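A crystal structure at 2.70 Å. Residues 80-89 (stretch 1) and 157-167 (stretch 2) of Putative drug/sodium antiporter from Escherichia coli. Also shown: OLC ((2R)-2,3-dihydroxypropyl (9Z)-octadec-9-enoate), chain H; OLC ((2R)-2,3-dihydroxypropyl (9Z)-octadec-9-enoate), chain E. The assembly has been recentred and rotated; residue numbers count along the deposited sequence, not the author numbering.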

# COMPACT_ATOMS: atom_id res chain seq x y z
N GLY A 80 -6.99 -0.14 7.91
CA GLY A 80 -8.09 -0.05 6.98
C GLY A 80 -8.39 1.40 6.63
O GLY A 80 -9.09 1.70 5.65
N LEU A 81 -7.89 2.32 7.44
CA LEU A 81 -8.02 3.74 7.14
C LEU A 81 -6.98 4.17 6.12
O LEU A 81 -7.31 4.89 5.17
CB LEU A 81 -7.91 4.59 8.41
CG LEU A 81 -9.04 4.39 9.42
CD1 LEU A 81 -8.96 5.46 10.51
CD2 LEU A 81 -10.40 4.37 8.73
N PHE A 82 -5.74 3.72 6.29
CA PHE A 82 -4.72 3.99 5.27
C PHE A 82 -5.09 3.29 3.96
O PHE A 82 -4.78 3.77 2.89
CB PHE A 82 -3.33 3.54 5.73
CG PHE A 82 -2.64 4.53 6.64
CD1 PHE A 82 -3.02 5.86 6.65
CD2 PHE A 82 -1.62 4.11 7.48
CE1 PHE A 82 -2.39 6.77 7.49
CE2 PHE A 82 -0.98 5.02 8.33
CZ PHE A 82 -1.37 6.34 8.33
N ALA A 83 -5.77 2.15 4.07
CA ALA A 83 -6.17 1.37 2.90
C ALA A 83 -7.20 2.12 2.06
O ALA A 83 -7.11 2.15 0.83
CB ALA A 83 -6.72 0.02 3.34
N ILE A 84 -8.17 2.72 2.74
CA ILE A 84 -9.21 3.46 2.08
C ILE A 84 -8.64 4.79 1.60
O ILE A 84 -8.99 5.26 0.52
CB ILE A 84 -10.41 3.69 3.02
CG1 ILE A 84 -11.07 2.34 3.36
CG2 ILE A 84 -11.42 4.67 2.40
CD1 ILE A 84 -12.09 2.39 4.49
N ALA A 85 -7.76 5.39 2.39
CA ALA A 85 -7.12 6.63 2.00
C ALA A 85 -6.31 6.40 0.72
O ALA A 85 -6.20 7.28 -0.15
CB ALA A 85 -6.24 7.14 3.10
N ASN A 86 -5.76 5.20 0.62
CA ASN A 86 -4.92 4.84 -0.51
C ASN A 86 -5.72 4.72 -1.79
O ASN A 86 -5.24 5.06 -2.88
CB ASN A 86 -4.18 3.53 -0.22
CG ASN A 86 -3.04 3.29 -1.17
OD1 ASN A 86 -3.03 2.33 -1.95
ND2 ASN A 86 -2.06 4.19 -1.14
N GLY A 87 -6.94 4.22 -1.65
CA GLY A 87 -7.86 4.06 -2.76
C GLY A 87 -8.28 5.42 -3.26
O GLY A 87 -8.41 5.63 -4.47
N ILE A 88 -8.48 6.34 -2.33
CA ILE A 88 -8.79 7.73 -2.67
C ILE A 88 -7.63 8.36 -3.41
O ILE A 88 -7.81 9.13 -4.35
CB ILE A 88 -9.14 8.57 -1.43
CG1 ILE A 88 -10.49 8.11 -0.86
CG2 ILE A 88 -9.15 10.06 -1.77
CD1 ILE A 88 -10.97 8.88 0.33
N GLN A 89 -6.42 8.02 -2.99
CA GLN A 89 -5.24 8.59 -3.61
C GLN A 89 -5.12 8.22 -5.09
O GLN A 89 -4.83 9.09 -5.91
CB GLN A 89 -3.99 8.16 -2.84
CG GLN A 89 -2.74 8.75 -3.40
CD GLN A 89 -1.49 8.04 -2.93
OE1 GLN A 89 -1.52 7.27 -1.97
NE2 GLN A 89 -0.38 8.30 -3.60
N TYR A 157 -10.95 7.56 19.47
CA TYR A 157 -9.97 8.53 19.03
C TYR A 157 -9.59 8.27 17.57
O TYR A 157 -9.41 9.20 16.79
CB TYR A 157 -8.72 8.50 19.93
CG TYR A 157 -8.97 8.93 21.37
CD1 TYR A 157 -9.97 9.84 21.69
CD2 TYR A 157 -8.18 8.44 22.40
CE1 TYR A 157 -10.18 10.25 22.99
CE2 TYR A 157 -8.39 8.84 23.72
CZ TYR A 157 -9.39 9.74 24.01
OH TYR A 157 -9.60 10.14 25.32
N SER A 158 -9.47 6.99 17.21
CA SER A 158 -9.26 6.58 15.83
C SER A 158 -10.32 7.13 14.85
O SER A 158 -10.01 7.51 13.73
CB SER A 158 -9.24 5.04 15.72
OG SER A 158 -8.12 4.46 16.37
N LEU A 159 -11.58 7.14 15.29
CA LEU A 159 -12.67 7.68 14.49
C LEU A 159 -12.49 9.19 14.28
O LEU A 159 -12.88 9.74 13.25
CB LEU A 159 -14.04 7.40 15.15
CG LEU A 159 -14.57 5.96 15.29
CD1 LEU A 159 -15.98 5.95 15.90
CD2 LEU A 159 -14.57 5.19 13.99
N LEU A 160 -11.89 9.85 15.26
CA LEU A 160 -11.72 11.29 15.16
C LEU A 160 -10.64 11.66 14.14
O LEU A 160 -10.49 12.81 13.77
CB LEU A 160 -11.39 11.90 16.53
CG LEU A 160 -12.51 11.85 17.58
CD1 LEU A 160 -12.04 12.55 18.83
CD2 LEU A 160 -13.80 12.45 17.08
N THR A 161 -9.87 10.68 13.70
CA THR A 161 -8.80 10.91 12.76
C THR A 161 -9.18 10.67 11.28
O THR A 161 -8.44 11.03 10.38
CB THR A 161 -7.60 10.02 13.10
OG1 THR A 161 -7.90 8.67 12.71
CG2 THR A 161 -7.31 10.08 14.59
N VAL A 162 -10.36 10.09 11.05
CA VAL A 162 -10.76 9.63 9.72
C VAL A 162 -10.76 10.69 8.60
O VAL A 162 -10.12 10.50 7.56
CB VAL A 162 -12.16 8.99 9.79
CG1 VAL A 162 -12.69 8.65 8.38
CG2 VAL A 162 -12.12 7.76 10.67
N PHE A 163 -11.48 11.79 8.79
CA PHE A 163 -11.56 12.82 7.77
C PHE A 163 -10.18 13.37 7.44
O PHE A 163 -9.87 13.62 6.27
CB PHE A 163 -12.50 13.95 8.21
CG PHE A 163 -12.71 15.01 7.16
CD1 PHE A 163 -13.04 14.66 5.85
CD2 PHE A 163 -12.60 16.36 7.48
CE1 PHE A 163 -13.24 15.62 4.88
CE2 PHE A 163 -12.81 17.34 6.52
CZ PHE A 163 -13.13 16.96 5.21
N SER A 164 -9.33 13.51 8.44
CA SER A 164 -8.00 14.06 8.23
C SER A 164 -7.15 13.09 7.42
O SER A 164 -6.41 13.51 6.51
CB SER A 164 -7.33 14.37 9.58
OG SER A 164 -8.30 14.66 10.58
N ILE A 165 -7.26 11.80 7.73
CA ILE A 165 -6.60 10.76 6.96
C ILE A 165 -7.10 10.73 5.50
O ILE A 165 -6.30 10.63 4.56
CB ILE A 165 -6.81 9.36 7.59
CG1 ILE A 165 -6.39 9.35 9.06
CG2 ILE A 165 -6.06 8.30 6.80
CD1 ILE A 165 -5.01 9.95 9.31
N MET A 166 -8.41 10.79 5.31
CA MET A 166 -8.96 10.83 3.95
C MET A 166 -8.44 12.05 3.19
O MET A 166 -8.11 11.95 2.01
CB MET A 166 -10.49 10.85 3.98
CG MET A 166 -11.11 9.66 4.69
SD MET A 166 -10.82 8.04 3.91
CE MET A 166 -9.72 7.20 5.05
N LEU A 167 -8.39 13.19 3.87
CA LEU A 167 -7.86 14.44 3.32
C LEU A 167 -6.46 14.29 2.75
O LEU A 167 -6.15 14.86 1.71
CB LEU A 167 -7.86 15.52 4.39
CG LEU A 167 -8.93 16.59 4.22
CD1 LEU A 167 -8.72 17.72 5.21
CD2 LEU A 167 -8.90 17.10 2.79
C18 OLC H . -11.58 -1.96 2.54
C17 OLC H . -10.65 -2.35 3.67
C11 OLC H . -6.38 -4.98 7.89
C16 OLC H . -9.36 -2.96 3.16
C12 OLC H . -6.16 -4.71 6.41
C15 OLC H . -8.80 -3.87 4.24
C13 OLC H . -7.05 -3.58 5.92
C14 OLC H . -7.31 -3.72 4.44
C9 OLC E . -0.76 6.04 12.26
C8 OLC E . 0.46 6.95 12.24
C7 OLC E . 1.34 6.65 11.04
C6 OLC E . 2.03 7.92 10.56
C5 OLC E . 1.88 8.04 9.05
C4 OLC E . 1.45 9.43 8.64

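The contact between these two stretches is built around Met166. Its CA-to-CB bond points sideways, yet the flexible, unbranched side chain bends back so that its end enters a hole formed by Leu81, Ile84, Ala85 and Ile88, four residues on one face of a helix. Met166 SD lies 3.7 Å from Ile84 CG2 and 3.7 Å from Ile88 CD1; both are dispersion contacts, which the polarizable thioether favours. The terminal methyl reaches deeper: Met166 CE is 3.3 Å from Leu81 O and 4.0 Å from Ala85 CB. Leu81 O already accepts a hydrogen bond from Ala85 N at 2.9 Å within its own helix, so the methyl packs against satisfied backbone.

Ala85 suits the place where the backbones come nearest. Ala85 CA is 5.0 Å from Met166 CA, and the small alanine side chain, directed toward the partner, lets the main chains approach: Ala85 CB lies 3.8 Å from Ile165 O. The axes of helix 80-89 and helix 162-167 approach to 9.0 Å at their closest and run in broadly the same direction, crossing at -37°.

Beside the methionine, Ile165 supplies a branched, rigid hydrocarbon surface. Ile165 CG2 meets Ala85 CB at 3.9 Å and Phe82 CD1 at 3.9 Å, and lies 4.0 Å from Leu81 O. Phe82 starts out away from the partner, but its long side chain brings the ring back to the margin of the contact. There the ring also meets lipid, with Phe82 CZ 3.7 Å from C5 of the chain E OLC, so one aromatic group serves both protein and acyl chain. Ala83, directed away from the partner, places its CB 3.9 Å from C14 of the other OLC, in chain H.

Toward the start of stretch 2 the backbones separate, and the larger Leu81 spans the gap. Leu81 CA is 7.0 Å from Val162 CA, but Leu81 CD1 closes to 3.9 Å from Val162 CG2. Leu81 CD1 also borders the polar edge, 4.0 Å from both Ser158 O and Thr161 OG1. These two oxygens are paired with each other: Thr161 OG1 donates to Ser158 O at 2.6 Å, close to the type I turn from Leu159 to Val162. A threonine fits here because its hydroxyl finds a partner within its own stretch. No hydrogen bond crosses between the stretches; apolar packing and close fit make the contact, burying 399 Å² in total.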